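Local coordinates for glycosylation Associate Protein 2 (Streptococcus agalactiae serotype V, PDB 6OYC) that probably takes part in glycosylating secreted serine-rich adhesins and in their export by the accessory Sec system, working in a complex with Gap1 and Gap3, at residues I207-V212 and D235-L240; Y185-L190 and H258-R263. All blocks are in the same frame, centred on the assembly; numbering follows the deposited sequence.

In the fold
Interactions 1 and 2 each pair antiparallel strands, in two different sheets of the same all-beta region. Interaction 1 joins strands 198-208 and 238-247 where the former ends and the latter begins; interaction 2 joins strands 185-195 and 251-262, the ones next to them in the chain, so each strand of one pair runs on into a strand of the other. The centres lie about 17 Å apart, and the sheets meet where Leu-240 CD1 packs 4.0 Å from Leu-188 CD1. Interaction 1 is a surface contact. Interaction 2 is buried deeper and also touches strand 283-289 of the mixed sheet in the probable alpha/beta-hydrolase-like part. From its 258-263 segment, Arg-259 and Asn-261 hydrogen-bond a glycerol, probably from the crystallisation liquor.

Interaction 1: I207-V212 and D235-L240; sequences IVDGSV and DISGSL
The flat carboxylate of Asp-209 reaches across to 235-240, with its CG 4.1 Å from Gly-238 CA and OD2 turned to the hydroxyl of Ser-237. That OD2-to-OG approach is long and weak at best. The flat peptide groups do the firmer work. Ser-239 N lies in the plane of the Ile-207 carbonyl and donates to its O at 3.0 Å, while Ile-207 N approaches Ser-239 O nearly head-on, at a C=O...N angle of 170°. The same Ile-207 oxygen also receives the CA-H of Gly-238, its CA only 3.1 Å away, and a bridging water that is 2.8 Å from Ser-239 OG. With no CB on Gly-238, the two backbones close to a CA-CA distance of 3.8 Å between Asp-209 and Gly-238.

Ile-207 with Ser-239 is a hydrogen-bonded antiparallel pair and Val-208 with Gly-238 a non-hydrogen-bonded one, in a five-stranded antiparallel sheet, where strand 198-208 ends and 238-247 begins; 238-247 lies between 198-208 and 168-180. Just past this pairing, Asp-209 N donates to Ser-237 O at 2.8 Å, and the 207-212 segment turns away in a type II beta turn from Val-208 to Ser-211, with Gly-210 at its third position taking positive phi (72°). Both the N and OG of Ser-211 donate to Val-208 O, so two bonds from one residue hold that oxygen in the turn. Ser-211 OG is also reached by Asp-214 N.

On the side of Val-208 the contact is apolar: CG1 stands anti to the backbone N (chi1 173°), and CG2, anti to the carbonyl carbon, meets Ile-236 CG2 at 4.0 Å as the two side chains cross obliquely. Ala-216 of strand 215-222 touches both. Ile-207 and Ser-239 share the other face with Asn-177 of strand 168-180.

Interaction 2: Y185-L190 and H258-R263; sequences YNELFL and HRRNGR
Glu-187 lays its carboxyl group across the backbone of Gly-262, with CD 3.6 Å from the glycine CA, while OE1 rests against the aliphatic part of Arg-260, 3.5 Å from its CB. The chain gets there with CG beside the backbone N (chi1 -80°) and runs on extended. The two side chains pass at a slant, the carboxylate and guanidinium planes 77° apart, and their charged atoms do not touch. A water joins them instead, giving a proton to Glu-187 OE1 at 2.7 Å and accepting from Arg-260 NH1; another near OE2 accepts from Arg-263 N.

The backbones are neighbouring strands, 185-195 and 251-262, of the six-stranded antiparallel sheet, with paired bonds between Glu-187 and Arg-260 and between Phe-189 and His-258. At Tyr-185 and Gly-262 one bond of the pair is weak. Phe-189 and His-258 lie side by side, pointing the same way, CD2 to CD2 at 4.0 Å, and Phe-189 O sits at the in-plane edge of the imidazole. Arg-260 NH2 stands over one face of that imidazole, toward its rim. On the face of the sheet carrying Leu-188, its CD2 packs on Arg-259 CB, backed by Ile-178 of strand 168-180.

The Arg-260 salt bridge to Glu-283 ties this strand to the mixed sheet, while Glu-308 holds both Arg-260 and His-258 ND1. With Glu-191 at NE2, a doubly protonated imidazole is plausible, although the guanidinium over its face would oppose it; Glu-187, buried yet watered and facing an arginine, probably keeps its charge.

Interaction 1: I207-V212 and D235-L240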
ATOM      1  N   ILE B 207       0.864 -26.964  -6.161  1.00 30.49           N
ATOM      2  CA  ILE B 207      -0.059 -28.064  -6.437  1.00 31.69           C
ATOM      3  C   ILE B 207      -0.977 -27.643  -7.582  1.00 30.03           C
ATOM      4  O   ILE B 207      -1.685 -26.638  -7.472  1.00 33.10           O
ATOM      5  CB  ILE B 207      -0.872 -28.432  -5.176  1.00 31.56           C
ATOM      6  CG1 ILE B 207       0.062 -28.847  -4.026  1.00 31.68           C
ATOM      7  CG2 ILE B 207      -1.901 -29.544  -5.476  1.00 29.01           C
ATOM      8  CD1 ILE B 207      -0.363 -28.323  -2.654  1.00 30.82           C
ATOM      9  N   VAL B 208      -0.976 -28.416  -8.674  1.00 31.59           N
ATOM     10  CA  VAL B 208      -1.732 -28.031  -9.869  1.00 34.92           C
ATOM     11  C   VAL B 208      -3.213 -27.963  -9.562  1.00 33.55           C
ATOM     12  O   VAL B 208      -3.770 -28.830  -8.873  1.00 33.83           O
ATOM     13  CB  VAL B 208      -1.493 -29.012 -11.032  1.00 36.47           C
ATOM     14  CG1 VAL B 208      -2.429 -28.690 -12.215  1.00 30.02           C
ATOM     15  CG2 VAL B 208      -0.062 -28.975 -11.463  1.00 34.45           C
ATOM     16  N   ASP B 209      -3.866 -26.948 -10.108  1.00 32.99           N
ATOM     17  CA  ASP B 209      -5.286 -26.757  -9.878  1.00 36.07           C
ATOM     18  C   ASP B 209      -6.089 -28.023 -10.157  1.00 36.88           C
ATOM     19  O   ASP B 209      -5.903 -28.678 -11.182  1.00 37.65           O
ATOM     20  CB  ASP B 209      -5.786 -25.628 -10.757  1.00 39.67           C
ATOM     21  CG  ASP B 209      -6.687 -24.716 -10.018  1.00 49.30           C
ATOM     22  OD1 ASP B 209      -7.630 -25.224  -9.348  1.00 51.51           O
ATOM     23  OD2 ASP B 209      -6.429 -23.493 -10.095  1.00 57.14           O
ATOM     24  N   GLY B 210      -6.994 -28.350  -9.240  1.00 37.14           N
ATOM     25  CA  GLY B 210      -7.853 -29.502  -9.403  1.00 39.48           C
ATOM     26  C   GLY B 210      -7.186 -30.855  -9.245  1.00 45.08           C
ATOM     27  O   GLY B 210      -7.827 -31.873  -9.511  1.00 44.36           O
ATOM     28  N   SER B 211      -5.919 -30.909  -8.844  1.00 38.87           N
ATOM     29  CA  SER B 211      -5.242 -32.175  -8.629  1.00 34.14           C
ATOM     30  C   SER B 211      -5.215 -32.502  -7.136  1.00 37.62           C
ATOM     31  O   SER B 211      -5.320 -31.622  -6.271  1.00 35.43           O
ATOM     32  CB  SER B 211      -3.822 -32.153  -9.218  1.00 31.65           C
ATOM     33  OG  SER B 211      -2.877 -31.521  -8.369  1.00 31.15           O
ATOM     34  N   VAL B 212      -5.110 -33.800  -6.839  1.00 33.08           N
ATOM     35  CA  VAL B 212      -4.968 -34.226  -5.449  1.00 32.06           C
ATOM     36  C   VAL B 212      -3.595 -33.839  -4.898  1.00 33.39           C
ATOM     37  O   VAL B 212      -3.485 -33.360  -3.764  1.00 33.97           O
ATOM     38  CB  VAL B 212      -5.222 -35.738  -5.338  1.00 36.35           C
ATOM     39  CG1 VAL B 212      -4.876 -36.261  -3.940  1.00 33.01           C
ATOM     40  CG2 VAL B 212      -6.681 -36.043  -5.692  1.00 36.56           C
ATOM     41  N   ASP B 235       3.049 -20.257 -15.592  1.00 30.59           N
ATOM     42  CA  ASP B 235       1.809 -20.338 -16.344  1.00 36.80           C
ATOM     43  C   ASP B 235       0.903 -21.473 -15.884  1.00 37.15           C
ATOM     44  O   ASP B 235      -0.192 -21.631 -16.433  1.00 37.41           O
ATOM     45  CB  ASP B 235       2.094 -20.438 -17.836  1.00 39.93           C
ATOM     46  CG  ASP B 235       2.760 -19.163 -18.389  1.00 46.34           C
ATOM     47  OD1 ASP B 235       3.513 -19.264 -19.384  1.00 46.86           O
ATOM     48  OD2 ASP B 235       2.510 -18.061 -17.833  1.00 41.44           O
ATOM     49  N   ILE B 236       1.295 -22.205 -14.854  1.00 35.81           N
ATOM     50  CA  ILE B 236       0.448 -23.220 -14.244  1.00 37.39           C
ATOM     51  C   ILE B 236      -0.345 -22.586 -13.114  1.00 35.52           C
ATOM     52  O   ILE B 236       0.212 -21.870 -12.275  1.00 39.50           O
ATOM     53  CB  ILE B 236       1.292 -24.388 -13.722  1.00 35.27           C
ATOM     54  CG1 ILE B 236       1.923 -25.141 -14.894  1.00 36.58           C
ATOM     55  CG2 ILE B 236       0.445 -25.295 -12.875  1.00 34.76           C
ATOM     56  CD1 ILE B 236       3.337 -25.669 -14.601  1.00 41.62           C
ATOM     57  N   SER B 237      -1.639 -22.846 -13.089  1.00 32.24           N
ATOM     58  CA  SER B 237      -2.512 -22.375 -12.028  1.00 34.19           C
ATOM     59  C   SER B 237      -2.692 -23.465 -10.959  1.00 36.08           C
ATOM     60  O   SER B 237      -2.795 -24.659 -11.277  1.00 31.93           O
ATOM     61  CB  SER B 237      -3.856 -21.977 -12.640  1.00 36.59           C
ATOM     62  OG  SER B 237      -4.614 -21.200 -11.743  1.00 42.70           O
ATOM     63  N   GLY B 238      -2.732 -23.054  -9.693  1.00 34.61           N
ATOM     64  CA  GLY B 238      -2.962 -23.990  -8.603  1.00 33.11           C
ATOM     65  C   GLY B 238      -2.965 -23.356  -7.225  1.00 34.80           C
ATOM     66  O   GLY B 238      -3.516 -22.265  -7.038  1.00 32.77           O
ATOM     67  N   SER B 239      -2.357 -24.023  -6.242  1.00 33.22           N
ATOM     68  CA  SER B 239      -2.194 -23.407  -4.935  1.00 30.14           C
ATOM     69  C   SER B 239      -0.874 -23.860  -4.337  1.00 30.18           C
ATOM     70  O   SER B 239      -0.270 -24.846  -4.778  1.00 30.86           O
ATOM     71  CB  SER B 239      -3.356 -23.725  -3.988  1.00 30.15           C
ATOM     72  OG  SER B 239      -3.526 -25.115  -3.812  1.00 33.49           O
ATOM     73  N   LEU B 240      -0.422 -23.110  -3.338  1.00 29.06           N
ATOM     74  CA  LEU B 240       0.885 -23.309  -2.738  1.00 27.32           C
ATOM     75  C   LEU B 240       0.765 -24.013  -1.394  1.00 28.86           C
ATOM     76  O   LEU B 240      -0.105 -23.682  -0.587  1.00 28.63           O
ATOM     77  CB  LEU B 240       1.592 -21.975  -2.519  1.00 26.86           C
ATOM     78  CG  LEU B 240       1.885 -21.117  -3.734  1.00 31.59           C
ATOM     79  CD1 LEU B 240       2.663 -19.873  -3.285  1.00 28.26           C
ATOM     80  CD2 LEU B 240       2.654 -21.943  -4.779  1.00 28.50           C
TER
HETATM   81  O   HOH W   1      -4.361 -26.699  -5.914  1.00 32.83           O

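Interaction 2: Y185-L190 and H258-R263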
ATOM      1  N   TYR B 185       2.009 -11.940 -11.094  1.00 31.82           N
ATOM      2  CA  TYR B 185       3.020 -12.388 -10.150  1.00 28.98           C
ATOM      3  C   TYR B 185       2.365 -12.713  -8.818  1.00 31.14           C
ATOM      4  O   TYR B 185       1.380 -12.083  -8.414  1.00 30.53           O
ATOM      5  CB  TYR B 185       4.092 -11.321  -9.954  1.00 28.74           C
ATOM      6  CG  TYR B 185       4.869 -11.038 -11.201  1.00 30.22           C
ATOM      7  CD1 TYR B 185       4.413 -10.104 -12.135  1.00 32.45           C
ATOM      8  CD2 TYR B 185       6.039 -11.729 -11.472  1.00 28.55           C
ATOM      9  CE1 TYR B 185       5.125  -9.856 -13.304  1.00 31.06           C
ATOM     10  CE2 TYR B 185       6.754 -11.501 -12.632  1.00 28.88           C
ATOM     11  CZ  TYR B 185       6.293 -10.559 -13.544  1.00 34.56           C
ATOM     12  OH  TYR B 185       7.021 -10.319 -14.683  1.00 32.92           O
ATOM     13  N   ASN B 186       2.909 -13.721  -8.144  1.00 29.07           N
ATOM     14  CA  ASN B 186       2.434 -14.127  -6.828  1.00 29.73           C
ATOM     15  C   ASN B 186       3.498 -13.722  -5.828  1.00 32.65           C
ATOM     16  O   ASN B 186       4.592 -14.296  -5.810  1.00 31.90           O
ATOM     17  CB  ASN B 186       2.152 -15.623  -6.775  1.00 28.87           C
ATOM     18  CG  ASN B 186       1.090 -16.031  -7.769  1.00 30.79           C
ATOM     19  OD1 ASN B 186      -0.098 -16.001  -7.463  1.00 28.56           O
ATOM     20  ND2 ASN B 186       1.515 -16.379  -8.985  1.00 29.66           N
ATOM     21  N   GLU B 187       3.178 -12.719  -5.018  1.00 31.12           N
ATOM     22  CA  GLU B 187       4.110 -12.174  -4.062  1.00 30.51           C
ATOM     23  C   GLU B 187       3.951 -12.871  -2.725  1.00 28.65           C
ATOM     24  O   GLU B 187       2.837 -13.115  -2.266  1.00 31.51           O
ATOM     25  CB  GLU B 187       3.888 -10.667  -3.896  1.00 31.06           C
ATOM     26  CG  GLU B 187       4.513  -9.846  -4.987  1.00 33.60           C
ATOM     27  CD  GLU B 187       4.390  -8.329  -4.767  1.00 36.01           C
ATOM     28  OE1 GLU B 187       3.630  -7.883  -3.876  1.00 30.49           O
ATOM     29  OE2 GLU B 187       5.067  -7.580  -5.504  1.00 37.26           O
ATOM     30  N   LEU B 188       5.072 -13.163  -2.095  1.00 29.48           N
ATOM     31  CA  LEU B 188       5.115 -13.646  -0.730  1.00 29.86           C
ATOM     32  C   LEU B 188       6.090 -12.775   0.044  1.00 31.19           C
ATOM     33  O   LEU B 188       7.126 -12.382  -0.499  1.00 29.32           O
ATOM     34  CB  LEU B 188       5.570 -15.119  -0.683  1.00 28.42           C
ATOM     35  CG  LEU B 188       4.717 -16.076  -1.519  1.00 28.76           C
ATOM     36  CD1 LEU B 188       5.393 -17.430  -1.683  1.00 30.28           C
ATOM     37  CD2 LEU B 188       3.352 -16.240  -0.881  1.00 30.28           C
ATOM     38  N   PHE B 189       5.780 -12.496   1.313  1.00 28.76           N
ATOM     39  CA  PHE B 189       6.765 -11.880   2.201  1.00 28.98           C
ATOM     40  C   PHE B 189       6.543 -12.350   3.632  1.00 30.32           C
ATOM     41  O   PHE B 189       5.453 -12.180   4.188  1.00 34.31           O
ATOM     42  CB  PHE B 189       6.712 -10.347   2.143  1.00 30.95           C
ATOM     43  CG  PHE B 189       7.621  -9.702   3.129  1.00 30.45           C
ATOM     44  CD1 PHE B 189       8.994  -9.883   3.032  1.00 32.19           C
ATOM     45  CD2 PHE B 189       7.116  -8.958   4.181  1.00 31.65           C
ATOM     46  CE1 PHE B 189       9.852  -9.327   3.949  1.00 29.59           C
ATOM     47  CE2 PHE B 189       7.970  -8.394   5.104  1.00 34.15           C
ATOM     48  CZ  PHE B 189       9.341  -8.582   4.989  1.00 33.14           C
ATOM     49  N   LEU B 190       7.579 -12.906   4.238  1.00 29.53           N
ATOM     50  CA  LEU B 190       7.501 -13.465   5.583  1.00 34.71           C
ATOM     51  C   LEU B 190       8.192 -12.512   6.558  1.00 34.29           C
ATOM     52  O   LEU B 190       9.412 -12.341   6.504  1.00 36.31           O
ATOM     53  CB  LEU B 190       8.155 -14.841   5.618  1.00 30.85           C
ATOM     54  CG  LEU B 190       8.339 -15.489   6.976  1.00 34.60           C
ATOM     55  CD1 LEU B 190       6.971 -15.903   7.464  1.00 36.21           C
ATOM     56  CD2 LEU B 190       9.299 -16.704   6.900  1.00 31.14           C
ATOM     57  N   HIS B 258       2.729 -12.663   4.377  1.00 33.95           N
ATOM     58  CA  HIS B 258       1.913 -11.899   3.442  1.00 29.26           C
ATOM     59  C   HIS B 258       1.936 -12.556   2.080  1.00 29.61           C
ATOM     60  O   HIS B 258       2.995 -12.982   1.605  1.00 28.51           O
ATOM     61  CB  HIS B 258       2.426 -10.467   3.285  1.00 27.16           C
ATOM     62  CG  HIS B 258       2.479  -9.696   4.560  1.00 32.19           C
ATOM     63  ND1 HIS B 258       1.486  -8.819   4.935  1.00 31.02           N
ATOM     64  CD2 HIS B 258       3.416  -9.646   5.536  1.00 32.11           C
ATOM     65  CE1 HIS B 258       1.804  -8.268   6.092  1.00 30.89           C
ATOM     66  NE2 HIS B 258       2.973  -8.748   6.476  1.00 34.78           N
ATOM     67  N   ARG B 259       0.781 -12.558   1.414  1.00 27.63           N
ATOM     68  CA  ARG B 259       0.721 -12.931   0.006  1.00 28.03           C
ATOM     69  C   ARG B 259      -0.085 -11.890  -0.756  1.00 30.24           C
ATOM     70  O   ARG B 259      -1.137 -11.450  -0.288  1.00 33.18           O
ATOM     71  CB  ARG B 259       0.124 -14.332  -0.171  1.00 30.55           C
ATOM     72  CG  ARG B 259      -1.341 -14.472   0.236  1.00 30.51           C
ATOM     73  CD  ARG B 259      -2.177 -14.481  -1.012  1.00 29.72           C
ATOM     74  NE  ARG B 259      -3.541 -14.894  -0.745  1.00 35.06           N
ATOM     75  CZ  ARG B 259      -4.540 -14.762  -1.612  1.00 38.72           C
ATOM     76  NH1 ARG B 259      -4.320 -14.223  -2.809  1.00 36.85           N
ATOM     77  NH2 ARG B 259      -5.751 -15.172  -1.287  1.00 38.75           N
ATOM     78  N   ARG B 260       0.413 -11.487  -1.929  1.00 33.79           N
ATOM     79  CA  ARG B 260      -0.125 -10.340  -2.658  1.00 28.69           C
ATOM     80  C   ARG B 260      -0.187 -10.625  -4.152  1.00 29.99           C
ATOM     81  O   ARG B 260       0.650 -11.354  -4.702  1.00 31.02           O
ATOM     82  CB  ARG B 260       0.729  -9.070  -2.419  1.00 29.71           C
ATOM     83  CG  ARG B 260       0.694  -8.582  -0.978  1.00 31.80           C
ATOM     84  CD  ARG B 260       1.816  -7.590  -0.628  1.00 29.37           C
ATOM     85  NE  ARG B 260       1.826  -7.335   0.812  1.00 27.13           N
ATOM     86  CZ  ARG B 260       2.924  -7.102   1.518  1.00 27.65           C
ATOM     87  NH1 ARG B 260       4.104  -7.070   0.912  1.00 26.75           N
ATOM     88  NH2 ARG B 260       2.840  -6.880   2.823  1.00 24.66           N
ATOM     89  N   ASN B 261      -1.185 -10.034  -4.814  1.00 30.99           N
ATOM     90  CA  ASN B 261      -1.141  -9.940  -6.272  1.00 30.30           C
ATOM     91  C   ASN B 261      -0.011  -8.980  -6.641  1.00 32.95           C
ATOM     92  O   ASN B 261      -0.039  -7.805  -6.257  1.00 30.63           O
ATOM     93  CB  ASN B 261      -2.468  -9.444  -6.840  1.00 31.40           C
ATOM     94  CG  ASN B 261      -3.644 -10.404  -6.594  1.00 35.04           C
ATOM     95  OD1 ASN B 261      -3.501 -11.485  -5.995  1.00 32.75           O
ATOM     96  ND2 ASN B 261      -4.823  -9.993  -7.050  1.00 33.92           N
ATOM     97  N   GLY B 262       0.991  -9.485  -7.359  1.00 32.75           N
ATOM     98  CA  GLY B 262       2.202  -8.730  -7.620  1.00 30.00           C
ATOM     99  C   GLY B 262       2.348  -8.298  -9.068  1.00 31.52           C
ATOM    100  O   GLY B 262       1.750  -8.877  -9.980  1.00 29.33           O
ATOM    101  N   ARG B 263       3.170  -7.282  -9.294  1.00 29.23           N
ATOM    102  CA  ARG B 263       3.341  -6.717 -10.623  1.00 32.19           C
ATOM    103  C   ARG B 263       4.769  -6.855 -11.131  1.00 31.96           C
ATOM    104  O   ARG B 263       5.107  -6.273 -12.167  1.00 29.38           O
ATOM    105  CB  ARG B 263       2.895  -5.249 -10.612  1.00 32.50           C
ATOM    106  CG  ARG B 263       1.429  -5.100 -10.186  1.00 28.94           C
ATOM    107  CD  ARG B 263       0.976  -3.645 -10.209  1.00 32.94           C
ATOM    108  NE  ARG B 263      -0.402  -3.514  -9.748  1.00 34.64           N
ATOM    109  CZ  ARG B 263      -1.474  -3.577 -10.536  1.00 32.83           C
ATOM    110  NH1 ARG B 263      -1.348  -3.766 -11.855  1.00 29.51           N
ATOM    111  NH2 ARG B 263      -2.678  -3.457  -9.993  1.00 33.49           N
TER
HETATM  112  O   HOH W   2       4.228  -5.819  -7.173  1.00 30.27           O
HETATM  113  O   HOH W   3       1.676  -6.029  -5.111  1.00 31.48           O
HETATM  114  O   HOH W   4       4.449  -6.206  -1.954  1.00 33.62           O